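Local coordinates for protein Myo-inositol dehydrogenase (Corynebacterium glutamicum, PDB 3EUW) that probably oxidises myo-inositol with NAD+ as an inositol 2-dehydrogenase of the Gfo/Idh/MocA family, and assembles as a tetramer, at residues A[81-86]-A[106-111]; A[177-182]-A[315-320]; A[184-189]-A[223-228]; A[276-279]-A[285-288]. All coordinates share one frame; numbering follows the deposited sequence.

Contact 1. Residues A[81-86]-A[106-111]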
loop_
_atom_site.group_PDB
_atom_site.type_symbol
_atom_site.label_atom_id
_atom_site.label_comp_id
_atom_site.label_asym_id
_atom_site.label_seq_id
_atom_site.Cartn_x
_atom_site.Cartn_y
_atom_site.Cartn_z
ATOM N N LEU A 81 42.436 -17.392 5.515
ATOM C CA LEU A 81 42.561 -16.392 4.459
ATOM C C LEU A 81 42.714 -14.965 5.005
ATOM O O LEU A 81 43.495 -14.170 4.474
ATOM C CB LEU A 81 41.363 -16.483 3.514
ATOM C CG LEU A 81 41.341 -17.779 2.695
ATOM C CD1 LEU A 81 40.045 -17.889 1.908
ATOM C CD2 LEU A 81 42.534 -17.799 1.752
ATOM N N ILE A 82 41.980 -14.644 6.062
ATOM C CA ILE A 82 42.087 -13.322 6.648
ATOM C C ILE A 82 43.521 -13.089 7.112
ATOM O O ILE A 82 44.123 -12.066 6.794
ATOM C CB ILE A 82 41.134 -13.164 7.856
ATOM C CG1 ILE A 82 39.690 -13.000 7.355
ATOM C CG2 ILE A 82 41.570 -11.978 8.724
ATOM C CD1 ILE A 82 38.641 -12.942 8.460
ATOM N N THR A 83 44.058 -14.053 7.855
ATOM C CA THR A 83 45.410 -13.973 8.387
ATOM C C THR A 83 46.467 -13.814 7.290
ATOM O O THR A 83 47.274 -12.891 7.335
ATOM C CB THR A 83 45.744 -15.230 9.232
ATOM O OG1 THR A 83 44.814 -15.344 10.320
ATOM C CG2 THR A 83 47.150 -15.136 9.792
ATOM N N ARG A 84 46.459 -14.705 6.306
ATOM C CA ARG A 84 47.428 -14.634 5.218
ATOM C C ARG A 84 47.406 -13.290 4.499
ATOM O O ARG A 84 48.453 -12.695 4.231
ATOM C CB ARG A 84 47.167 -15.722 4.179
ATOM C CG ARG A 84 47.253 -17.149 4.683
ATOM C CD ARG A 84 47.314 -18.076 3.480
ATOM N NE ARG A 84 47.248 -19.494 3.814
ATOM C CZ ARG A 84 47.609 -20.461 2.978
ATOM N NH1 ARG A 84 48.066 -20.155 1.769
ATOM N NH2 ARG A 84 47.500 -21.731 3.343
ATOM N N ALA A 85 46.208 -12.822 4.173
ATOM C CA ALA A 85 46.065 -11.559 3.465
ATOM C C ALA A 85 46.588 -10.402 4.303
ATOM O O ALA A 85 47.405 -9.606 3.842
ATOM C CB ALA A 85 44.606 -11.327 3.101
ATOM N N VAL A 86 46.117 -10.315 5.538
ATOM C CA VAL A 86 46.539 -9.250 6.433
ATOM C C VAL A 86 48.052 -9.272 6.691
ATOM O O VAL A 86 48.688 -8.222 6.728
ATOM C CB VAL A 86 45.767 -9.332 7.777
ATOM C CG1 VAL A 86 46.402 -8.426 8.805
ATOM C CG2 VAL A 86 44.323 -8.923 7.565
ATOM N N ARG A 106 39.260 -15.105 18.560
ATOM C CA ARG A 106 40.156 -14.421 19.481
ATOM C C ARG A 106 41.612 -14.695 19.113
ATOM O O ARG A 106 42.437 -13.788 19.103
ATOM C CB ARG A 106 39.900 -14.873 20.927
ATOM C CG ARG A 106 38.509 -14.531 21.473
ATOM C CD ARG A 106 38.372 -14.961 22.937
ATOM N NE ARG A 106 36.991 -14.936 23.425
ATOM C CZ ARG A 106 36.231 -13.849 23.477
ATOM N NH1 ARG A 106 36.711 -12.680 23.068
ATOM N NH2 ARG A 106 34.991 -13.929 23.946
ATOM N N ALA A 107 41.924 -15.952 18.815
ATOM C CA ALA A 107 43.286 -16.325 18.451
ATOM C C ALA A 107 43.715 -15.526 17.229
ATOM O O ALA A 107 44.791 -14.931 17.204
ATOM C CB ALA A 107 43.358 -17.812 18.158
ATOM N N CYS A 108 42.856 -15.517 16.216
ATOM C CA CYS A 108 43.145 -14.784 14.996
ATOM C C CYS A 108 43.430 -13.314 15.295
ATOM O O CYS A 108 44.403 -12.749 14.796
ATOM C CB CYS A 108 41.977 -14.898 14.020
ATOM S SG CYS A 108 42.102 -13.774 12.629
ATOM N N LYS A 109 42.587 -12.700 16.120
ATOM C CA LYS A 109 42.766 -11.294 16.464
ATOM C C LYS A 109 44.133 -11.001 17.082
ATOM O O LYS A 109 44.706 -9.934 16.862
ATOM C CB LYS A 109 41.674 -10.848 17.422
ATOM C CG LYS A 109 41.716 -9.370 17.746
ATOM C CD LYS A 109 40.530 -9.004 18.616
ATOM C CE LYS A 109 40.467 -7.516 18.891
ATOM N NZ LYS A 109 39.240 -7.192 19.665
ATOM N N GLU A 110 44.642 -11.946 17.864
ATOM C CA GLU A 110 45.938 -11.794 18.506
ATOM C C GLU A 110 47.091 -11.906 17.506
ATOM O O GLU A 110 47.999 -11.080 17.497
ATOM C CB GLU A 110 46.098 -12.844 19.607
ATOM C CG GLU A 110 45.590 -12.401 20.969
ATOM C CD GLU A 110 45.147 -13.564 21.843
ATOM O OE1 GLU A 110 45.768 -14.649 21.763
ATOM O OE2 GLU A 110 44.181 -13.388 22.621
ATOM N N LYS A 111 47.048 -12.922 16.654
ATOM C CA LYS A 111 48.107 -13.110 15.677
ATOM C C LYS A 111 48.257 -11.919 14.733
ATOM O O LYS A 111 49.367 -11.448 14.495
ATOM C CB LYS A 111 47.865 -14.386 14.866
ATOM C CG LYS A 111 49.000 -14.714 13.903
ATOM C CD LYS A 111 48.817 -16.066 13.220
ATOM C CE LYS A 111 48.926 -17.223 14.207
ATOM N NZ LYS A 111 48.823 -18.553 13.532
#

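Contact 2. Residues A[177-182]-A[315-320]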
loop_
_atom_site.group_PDB
_atom_site.type_symbol
_atom_site.label_atom_id
_atom_site.label_comp_id
_atom_site.label_asym_id
_atom_site.label_seq_id
_atom_site.Cartn_x
_atom_site.Cartn_y
_atom_site.Cartn_z
ATOM N N HIS A 177 23.115 -11.897 11.271
ATOM C CA HIS A 177 22.943 -10.742 10.393
ATOM C C HIS A 177 22.043 -9.686 11.063
ATOM O O HIS A 177 22.295 -8.480 10.969
ATOM C CB HIS A 177 22.339 -11.149 9.043
ATOM C CG HIS A 177 23.346 -11.616 8.035
ATOM N ND1 HIS A 177 23.503 -12.943 7.691
ATOM C CD2 HIS A 177 24.215 -10.924 7.261
ATOM C CE1 HIS A 177 24.420 -13.046 6.746
ATOM N NE2 HIS A 177 24.867 -11.836 6.467
ATOM N N ASP A 178 20.995 -10.138 11.736
ATOM C CA ASP A 178 20.082 -9.227 12.414
ATOM C C ASP A 178 20.744 -8.593 13.638
ATOM O O ASP A 178 20.439 -7.465 14.009
ATOM C CB ASP A 178 18.824 -9.977 12.857
ATOM C CG ASP A 178 18.096 -10.630 11.699
ATOM O OD1 ASP A 178 17.730 -9.925 10.739
ATOM O OD2 ASP A 178 17.878 -11.854 11.755
ATOM N N LEU A 179 21.633 -9.336 14.281
ATOM C CA LEU A 179 22.336 -8.827 15.446
ATOM C C LEU A 179 23.274 -7.704 15.025
ATOM O O LEU A 179 23.461 -6.732 15.757
ATOM C CB LEU A 179 23.118 -9.951 16.120
ATOM C CG LEU A 179 22.182 -10.976 16.765
ATOM C CD1 LEU A 179 22.980 -12.201 17.168
ATOM C CD2 LEU A 179 21.466 -10.339 17.990
ATOM N N ASP A 180 23.865 -7.834 13.843
ATOM C CA ASP A 180 24.759 -6.793 13.363
ATOM C C ASP A 180 23.944 -5.569 12.951
ATOM O O ASP A 180 24.345 -4.432 13.202
ATOM C CB ASP A 180 25.589 -7.261 12.165
ATOM C CG ASP A 180 26.449 -6.141 11.595
ATOM O OD1 ASP A 180 27.458 -5.794 12.243
ATOM O OD2 ASP A 180 26.111 -5.593 10.520
HETATM N N MSE A 181 22.808 -5.804 12.308
HETATM C CA MSE A 181 21.950 -4.708 11.871
HETATM C C MSE A 181 21.547 -3.928 13.124
HETATM O O MSE A 181 21.488 -2.696 13.131
HETATM C CB MSE A 181 20.723 -5.270 11.156
HETATM C CG MSE A 181 19.626 -4.259 10.867
HETATM SE SE MSE A 181 20.298 -3.043 9.515
HETATM C CE MSE A 181 20.651 -4.215 8.003
ATOM N N ALA A 182 21.299 -4.664 14.193
ATOM C CA ALA A 182 20.924 -4.049 15.440
ATOM C C ALA A 182 22.039 -3.102 15.921
ATOM O O ALA A 182 21.757 -1.970 16.293
ATOM C CB ALA A 182 20.642 -5.114 16.476
ATOM N N GLU A 315 29.641 -12.780 19.360
ATOM C CA GLU A 315 29.444 -12.798 20.811
ATOM C C GLU A 315 27.962 -12.630 21.159
ATOM O O GLU A 315 27.466 -13.262 22.090
ATOM C CB GLU A 315 30.269 -11.695 21.497
ATOM C CG GLU A 315 31.781 -11.857 21.362
ATOM C CD GLU A 315 32.569 -10.695 21.970
ATOM O OE1 GLU A 315 32.208 -9.521 21.746
ATOM O OE2 GLU A 315 33.569 -10.947 22.667
ATOM N N LEU A 316 27.260 -11.777 20.420
ATOM C CA LEU A 316 25.839 -11.560 20.666
ATOM C C LEU A 316 25.107 -12.851 20.314
ATOM O O LEU A 316 24.206 -13.287 21.036
ATOM C CB LEU A 316 25.299 -10.404 19.812
ATOM C CG LEU A 316 25.723 -8.970 20.166
ATOM C CD1 LEU A 316 25.029 -7.981 19.221
ATOM C CD2 LEU A 316 25.352 -8.648 21.607
ATOM N N ALA A 317 25.500 -13.475 19.207
ATOM C CA ALA A 317 24.852 -14.723 18.817
ATOM C C ALA A 317 25.092 -15.773 19.914
ATOM O O ALA A 317 24.186 -16.527 20.266
ATOM C CB ALA A 317 25.383 -15.212 17.469
ATOM N N ASN A 318 26.302 -15.815 20.466
ATOM C CA ASN A 318 26.579 -16.789 21.523
ATOM C C ASN A 318 25.741 -16.459 22.753
ATOM O O ASN A 318 25.228 -17.358 23.425
ATOM C CB ASN A 318 28.072 -16.819 21.882
ATOM C CG ASN A 318 28.918 -17.460 20.793
ATOM O OD1 ASN A 318 28.413 -18.246 19.999
ATOM N ND2 ASN A 318 30.209 -17.144 20.767
ATOM N N ALA A 319 25.581 -15.168 23.042
ATOM C CA ALA A 319 24.783 -14.769 24.189
ATOM C C ALA A 319 23.338 -15.198 23.964
ATOM O O ALA A 319 22.662 -15.625 24.908
ATOM C CB ALA A 319 24.862 -13.264 24.411
ATOM N N CYS A 320 22.873 -15.098 22.716
ATOM C CA CYS A 320 21.505 -15.491 22.365
ATOM C C CYS A 320 21.283 -16.968 22.644
ATOM O O CYS A 320 20.321 -17.335 23.316
ATOM C CB CYS A 320 21.200 -15.235 20.883
ATOM S SG CYS A 320 20.895 -13.522 20.422
#

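Contact 3. Residues A[184-189]-A[223-228]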
loop_
_atom_site.group_PDB
_atom_site.type_symbol
_atom_site.label_atom_id
_atom_site.label_comp_id
_atom_site.label_asym_id
_atom_site.label_seq_id
_atom_site.Cartn_x
_atom_site.Cartn_y
_atom_site.Cartn_z
ATOM N N PHE A 184 24.214 -1.690 14.145
ATOM C CA PHE A 184 24.344 -0.630 13.156
ATOM C C PHE A 184 23.544 0.559 13.674
ATOM O O PHE A 184 23.924 1.718 13.474
ATOM C CB PHE A 184 23.792 -1.119 11.812
ATOM C CG PHE A 184 23.957 -0.146 10.667
ATOM C CD1 PHE A 184 24.958 0.827 10.683
ATOM C CD2 PHE A 184 23.170 -0.267 9.522
ATOM C CE1 PHE A 184 25.171 1.656 9.576
ATOM C CE2 PHE A 184 23.379 0.559 8.409
ATOM C CZ PHE A 184 24.385 1.520 8.440
ATOM N N PHE A 185 22.443 0.255 14.358
ATOM C CA PHE A 185 21.560 1.273 14.913
ATOM C C PHE A 185 21.910 1.638 16.350
ATOM O O PHE A 185 21.909 2.813 16.712
ATOM C CB PHE A 185 20.094 0.805 14.856
ATOM C CG PHE A 185 19.430 1.048 13.523
ATOM C CD1 PHE A 185 18.708 2.208 13.282
ATOM C CD2 PHE A 185 19.571 0.127 12.489
ATOM C CE1 PHE A 185 18.137 2.442 12.022
ATOM C CE2 PHE A 185 19.007 0.361 11.237
ATOM C CZ PHE A 185 18.290 1.516 11.003
ATOM N N VAL A 186 22.199 0.624 17.160
ATOM C CA VAL A 186 22.530 0.810 18.570
ATOM C C VAL A 186 23.783 -0.010 18.860
ATOM O O VAL A 186 23.699 -1.178 19.242
ATOM C CB VAL A 186 21.382 0.317 19.470
ATOM C CG1 VAL A 186 21.703 0.589 20.932
ATOM C CG2 VAL A 186 20.071 0.996 19.058
ATOM N N PRO A 187 24.965 0.604 18.682
ATOM C CA PRO A 187 26.277 -0.012 18.894
ATOM C C PRO A 187 26.475 -0.656 20.253
ATOM O O PRO A 187 27.076 -1.724 20.366
ATOM C CB PRO A 187 27.252 1.153 18.687
ATOM C CG PRO A 187 26.501 2.089 17.804
ATOM C CD PRO A 187 25.109 2.030 18.351
ATOM N N ASN A 188 25.964 0.000 21.284
ATOM C CA ASN A 188 26.127 -0.469 22.649
ATOM C C ASN A 188 24.978 -1.296 23.219
ATOM O O ASN A 188 23.994 -0.757 23.728
ATOM C CB ASN A 188 26.393 0.743 23.538
ATOM C CG ASN A 188 27.470 1.646 22.963
ATOM O OD1 ASN A 188 27.455 2.865 23.167
ATOM N ND2 ASN A 188 28.420 1.049 22.240
ATOM N N ILE A 189 25.126 -2.615 23.143
ATOM C CA ILE A 189 24.126 -3.537 23.662
ATOM C C ILE A 189 24.627 -4.029 25.023
ATOM O O ILE A 189 25.792 -4.399 25.163
ATOM C CB ILE A 189 23.941 -4.743 22.723
ATOM C CG1 ILE A 189 23.574 -4.265 21.311
ATOM C CG2 ILE A 189 22.890 -5.688 23.292
ATOM C CD1 ILE A 189 22.279 -3.488 21.208
ATOM N N GLU A 223 17.064 1.395 24.856
ATOM C CA GLU A 223 16.499 1.014 23.572
ATOM C C GLU A 223 16.196 -0.481 23.614
ATOM O O GLU A 223 16.920 -1.254 24.255
ATOM C CB GLU A 223 17.480 1.283 22.426
ATOM C CG GLU A 223 17.999 2.700 22.358
ATOM C CD GLU A 223 19.362 2.852 23.009
ATOM O OE1 GLU A 223 19.635 2.154 24.016
ATOM O OE2 GLU A 223 20.157 3.677 22.520
ATOM N N LEU A 224 15.126 -0.886 22.943
ATOM C CA LEU A 224 14.753 -2.297 22.878
ATOM C C LEU A 224 14.800 -2.740 21.431
ATOM O O LEU A 224 14.090 -2.193 20.579
ATOM C CB LEU A 224 13.342 -2.529 23.445
ATOM C CG LEU A 224 13.211 -2.276 24.958
ATOM C CD1 LEU A 224 11.768 -2.510 25.400
ATOM C CD2 LEU A 224 14.173 -3.202 25.732
ATOM N N ILE A 225 15.659 -3.710 21.142
ATOM C CA ILE A 225 15.774 -4.231 19.793
ATOM C C ILE A 225 15.111 -5.609 19.820
ATOM O O ILE A 225 15.506 -6.485 20.592
ATOM C CB ILE A 225 17.243 -4.378 19.359
ATOM C CG1 ILE A 225 17.943 -3.010 19.348
ATOM C CG2 ILE A 225 17.298 -4.966 17.968
ATOM C CD1 ILE A 225 18.376 -2.530 20.700
ATOM N N ASN A 226 14.101 -5.794 18.980
ATOM C CA ASN A 226 13.357 -7.052 18.942
ATOM C C ASN A 226 13.500 -7.728 17.574
ATOM O O ASN A 226 13.105 -7.184 16.542
ATOM C CB ASN A 226 11.891 -6.757 19.276
ATOM C CG ASN A 226 11.051 -8.005 19.402
ATOM O OD1 ASN A 226 11.334 -8.889 20.206
ATOM N ND2 ASN A 226 10.003 -8.077 18.603
ATOM N N ILE A 227 14.082 -8.922 17.580
ATOM C CA ILE A 227 14.318 -9.670 16.358
ATOM C C ILE A 227 13.495 -10.946 16.274
ATOM O O ILE A 227 13.484 -11.751 17.213
ATOM C CB ILE A 227 15.816 -10.049 16.240
ATOM C CG1 ILE A 227 16.674 -8.781 16.290
ATOM C CG2 ILE A 227 16.069 -10.808 14.946
ATOM C CD1 ILE A 227 18.173 -9.057 16.386
ATOM N N VAL A 228 12.809 -11.116 15.143
ATOM C CA VAL A 228 11.983 -12.290 14.880
ATOM C C VAL A 228 12.532 -13.071 13.673
ATOM O O VAL A 228 12.682 -12.526 12.575
ATOM C CB VAL A 228 10.503 -11.899 14.604
ATOM C CG1 VAL A 228 9.674 -13.157 14.321
ATOM C CG2 VAL A 228 9.913 -11.134 15.810
#

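Contact 4. Residues A[276-279]-A[285-288]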
loop_
_atom_site.group_PDB
_atom_site.type_symbol
_atom_site.label_atom_id
_atom_site.label_comp_id
_atom_site.label_asym_id
_atom_site.label_seq_id
_atom_site.Cartn_x
_atom_site.Cartn_y
_atom_site.Cartn_z
ATOM N N ASN A 276 12.694 -14.303 -3.500
ATOM C CA ASN A 276 12.939 -15.555 -2.810
ATOM C C ASN A 276 14.402 -15.830 -2.487
ATOM O O ASN A 276 14.700 -16.589 -1.572
ATOM C CB ASN A 276 12.407 -16.714 -3.655
ATOM C CG ASN A 276 12.399 -18.022 -2.897
ATOM O OD1 ASN A 276 11.479 -18.291 -2.120
ATOM N ND2 ASN A 276 13.434 -18.836 -3.096
ATOM N N PHE A 277 15.307 -15.226 -3.245
ATOM C CA PHE A 277 16.732 -15.455 -3.050
ATOM C C PHE A 277 17.471 -14.217 -2.558
ATOM O O PHE A 277 17.238 -13.095 -3.028
ATOM C CB PHE A 277 17.343 -15.957 -4.357
ATOM C CG PHE A 277 16.693 -17.207 -4.882
ATOM C CD1 PHE A 277 16.827 -18.418 -4.203
ATOM C CD2 PHE A 277 15.932 -17.174 -6.048
ATOM C CE1 PHE A 277 16.207 -19.586 -4.683
ATOM C CE2 PHE A 277 15.309 -18.332 -6.534
ATOM C CZ PHE A 277 15.450 -19.538 -5.849
ATOM N N PHE A 278 18.371 -14.429 -1.607
ATOM C CA PHE A 278 19.121 -13.324 -1.036
ATOM C C PHE A 278 19.900 -12.551 -2.093
ATOM O O PHE A 278 19.953 -11.328 -2.045
ATOM C CB PHE A 278 20.049 -13.832 0.077
ATOM C CG PHE A 278 21.121 -14.777 -0.394
ATOM C CD1 PHE A 278 22.311 -14.291 -0.933
ATOM C CD2 PHE A 278 20.937 -16.157 -0.305
ATOM C CE1 PHE A 278 23.304 -15.166 -1.379
ATOM C CE2 PHE A 278 21.924 -17.042 -0.748
ATOM C CZ PHE A 278 23.107 -16.547 -1.285
ATOM N N LEU A 279 20.467 -13.259 -3.065
ATOM C CA LEU A 279 21.254 -12.610 -4.110
ATOM C C LEU A 279 20.429 -11.588 -4.878
ATOM O O LEU A 279 20.952 -10.574 -5.327
ATOM C CB LEU A 279 21.841 -13.659 -5.066
ATOM C CG LEU A 279 20.914 -14.365 -6.062
ATOM C CD1 LEU A 279 20.787 -13.508 -7.316
ATOM C CD2 LEU A 279 21.478 -15.740 -6.428
ATOM N N ALA A 285 22.789 -3.998 -2.598
ATOM C CA ALA A 285 23.633 -4.027 -1.405
ATOM C C ALA A 285 25.030 -4.585 -1.669
ATOM O O ALA A 285 26.025 -4.025 -1.200
ATOM C CB ALA A 285 22.955 -4.841 -0.301
ATOM N N TYR A 286 25.114 -5.689 -2.405
ATOM C CA TYR A 286 26.416 -6.276 -2.669
ATOM C C TYR A 286 27.291 -5.363 -3.496
ATOM O O TYR A 286 28.501 -5.315 -3.295
ATOM C CB TYR A 286 26.282 -7.639 -3.351
ATOM C CG TYR A 286 25.877 -8.734 -2.396
ATOM C CD1 TYR A 286 26.706 -9.098 -1.338
ATOM C CD2 TYR A 286 24.672 -9.422 -2.557
ATOM C CE1 TYR A 286 26.354 -10.121 -0.468
ATOM C CE2 TYR A 286 24.312 -10.447 -1.691
ATOM C CZ TYR A 286 25.161 -10.791 -0.652
ATOM O OH TYR A 286 24.829 -11.821 0.194
ATOM N N LYS A 287 26.678 -4.638 -4.424
ATOM C CA LYS A 287 27.420 -3.714 -5.264
ATOM C C LYS A 287 27.913 -2.531 -4.435
ATOM O O LYS A 287 29.054 -2.074 -4.593
ATOM C CB LYS A 287 26.535 -3.227 -6.418
ATOM C CG LYS A 287 26.281 -4.292 -7.486
ATOM C CD LYS A 287 25.312 -3.818 -8.578
ATOM C CE LYS A 287 25.235 -4.820 -9.730
ATOM N NZ LYS A 287 24.838 -6.182 -9.279
ATOM N N ALA A 288 27.055 -2.042 -3.540
ATOM C CA ALA A 288 27.420 -0.908 -2.707
ATOM C C ALA A 288 28.499 -1.335 -1.727
ATOM O O ALA A 288 29.401 -0.566 -1.411
ATOM C CB ALA A 288 26.201 -0.382 -1.968
#

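Contact 1. Residues A[81-86]-A[106-111]
Thr83 and Cys108 mark the level at which two nearly parallel helices come side by side: their CA atoms lie 7.0 Å apart. The axes of 81-86 and 106-111 run in the same direction, at only 6° to each other, and approach no closer than 10.4 Å, a spacing at which side chains, not backbones, make the contact. Helix 78-87 joins strands 68-71 and 92-94 of the parallel Rossmann sheet, and helix 102-112 joins 92-94 to 119-121, so the two belong to successive beta-alpha-beta crossovers.

The thiol of Cys108 is the central group. Its SG stands opposite the backbone N about the first torsion (chi1 169°), which carries it into the groove, 3.9 Å from Thr83 OG1 and 4.3 Å from Ile82 CG2. Nearer the surface, the methyl CG2 of Thr83 rests against the aliphatic chain of Lys111, 3.9 Å from its CD. The two side chains cross there at about a right angle, and the lysine chain is bent at chi3 (-67°), about the bond that leaves this CD. Each residue suits its depth: Ile82 is buried and also touches Ile71 and Val119 of the sheet, threonine offers a methyl and a hydroxyl midway, and lysine covers the outer margin with methylenes.

The hydroxyl of Thr83 is hydrogen-bonded to the carbonyl oxygen of Val79 in its own helix, which settles a polar atom facing the sulfur. With no hydrogen bond or salt bridge across the groove, this part of the pairing rests on van der Waals contact alone, while direction is set by the crossovers.

Contact 2. Residues A[177-182]-A[315-320]
Two helices laid on one face of the mixed sheet, 169-185 and 307-326, meet here through Leu179, Leu316, Ala317 and Cys320, all buried. The short segments cross at 118°, with axes 9.7 Å apart, so the meeting is confined to a small patch around one projecting leucine.

Leu179 carries it. Its CG lies beside the backbone N (chi1 -69°), and the two methyls then divide the work. CD1 presses on the backbone of the other helix, 3.5 Å from Ala317 N, and touches Leu316 CB and Ala317 CB, each at 3.9 Å. CD2 reaches the sulfur of Cys320, 4.0 Å from SG. Leu316 answers from the flank: its CD1 comes within 4.1 Å of Leu179 CB. Alanine suits position 317 because its short side chain lets the leucine methyl come right down to the main chain, and the small cysteine one turn on adds a polarisable, largely apolar surface.

Beneath the helices, Leu179 also packs on Leu217 and Ile227, and Cys320 on Val192, Val215 and Ala194. Helices covering one face of a largely antiparallel sheet in this way are typical of the C-terminal alpha+beta domain of Gfo/Idh/MocA oxidoreductases.

Contact 3. Residues A[184-189]-A[223-228]
Ile189 and Ile225 reach toward each other tip to tip, their CD1 methyls 4.1 Å apart, and Val186 completes the small cluster with CG2 at 4.2 Å from the same Ile225 CD1. The other methyl of Val186 serves a different partner: CG1 stands opposite the backbone N (chi1 -177°) and lies against the carboxylate of Glu223, 3.8 Å from OE2. The glutamate chain is bent at chi2 (98°), so that the carboxylate lies against a methyl at the edge of the apolar cluster. Its OE1 is held by the backbone N-H of Lys221, just before the strand.

In the next shell, the backbone fixes where these groups stand. Val186 is the first residue to leave helical geometry at the end of helix 169-185; a short turn through Pro187 and Asn188 then leads into strand 189-197. Asn188 is tied by a backbone hydrogen bond to Ser220, and Pro187 O receives NE of Arg183. Strand 212-219 lies between the strands of Ile189 and Ile225, and Leu217 on it packs against both isoleucines; Ala182 and Leu149 also touch Ile225. Branched aliphatic residues fit here because they pack between helix end and sheet and suit extended chain.

Leu224 and Asn226 point to the other face of the sheet, where Leu224 packs on Gln212 of the second subunit and Asn226 on Ile214 of that same subunit. A sheet with a helix-covered face and a subunit-facing one is typical of the C-terminal domain in tetrameric Gfo/Idh/MocA dehydrogenases.

Contact 4. Residues A[276-279]-A[285-288]
Phe278 and Tyr286 bring two aromatic side chains together across the short break between helix 278-281 and helix 283-299, and aromatic contact is the main interaction. Tyr286 advances with its hydroxyl first: OH lies 3.7 Å from Phe278 CD1 and 4.0 Å from Phe278 CE1. Seen from the tyrosine, Phe278 CD1 sits at the ring edge, near the ring plane; the hydroxyl for its part meets the phenylalanine ring at an oblique angle. The ring carbons themselves are more distant, with Phe278 CD1 4.4 Å from Tyr286 CE2, so this is not a stack. Phe278 reaches the tyrosine because its CG is set between the backbone N and the carbonyl carbon (chi1 64°), which swings a ring that starts out beside the contact toward the other helix.

Contact with the main chain is slighter. Leu279 CA comes to 4.5 Å from Tyr286 CE2, while the leucine side chain leads away.

Within 276-279, Phe277 sits just before the helix without a side chain able to cap it, and Asn276 ND2 makes a local approach, 3.3 Å above the plane of the Phe277 ring and displaced toward the rim. Polar bonds lie at the margins: Lys287 forms a salt bridge with Asp283 and a hydrogen bond with Asn22 on helix 14-25.

Tyrosine suits its place by being long as well as flat. Besides meeting Phe278, which also touches Tyr237, it packs on Ile15, Val18 and Asn22 of helix 14-25 in the Rossmann domain. The hydroxyl's oblique approach to the phenylalanine ring is consistent with a weak, chiefly dispersive contact, and no hydrogen bond joins the two segments.

Overall arrangement
Contacts 2 and 3 form one continuous core of the C-terminal domain: their centres are 9 Å apart, both use helix 169-185, and Ala182 CB lies 3.7 Å from Ile225 CG2. Contact 1 belongs to the Rossmann domain, 22 Å from contact 2 between centres, and is linked to it by a long, weak ion pair between Arg106 NH2 and Glu315 OE2. Contact 4 lies across the chain's centre from both, about 27 Å from contact 1 and 20 Å from contact 2 between centres. Through Tyr286 it touches helix 14-25, whose end helps form the sodium site and which follows the turn of a glycine-rich pattern (Gly11, Gly13, Gly16) consistent with NAD binding.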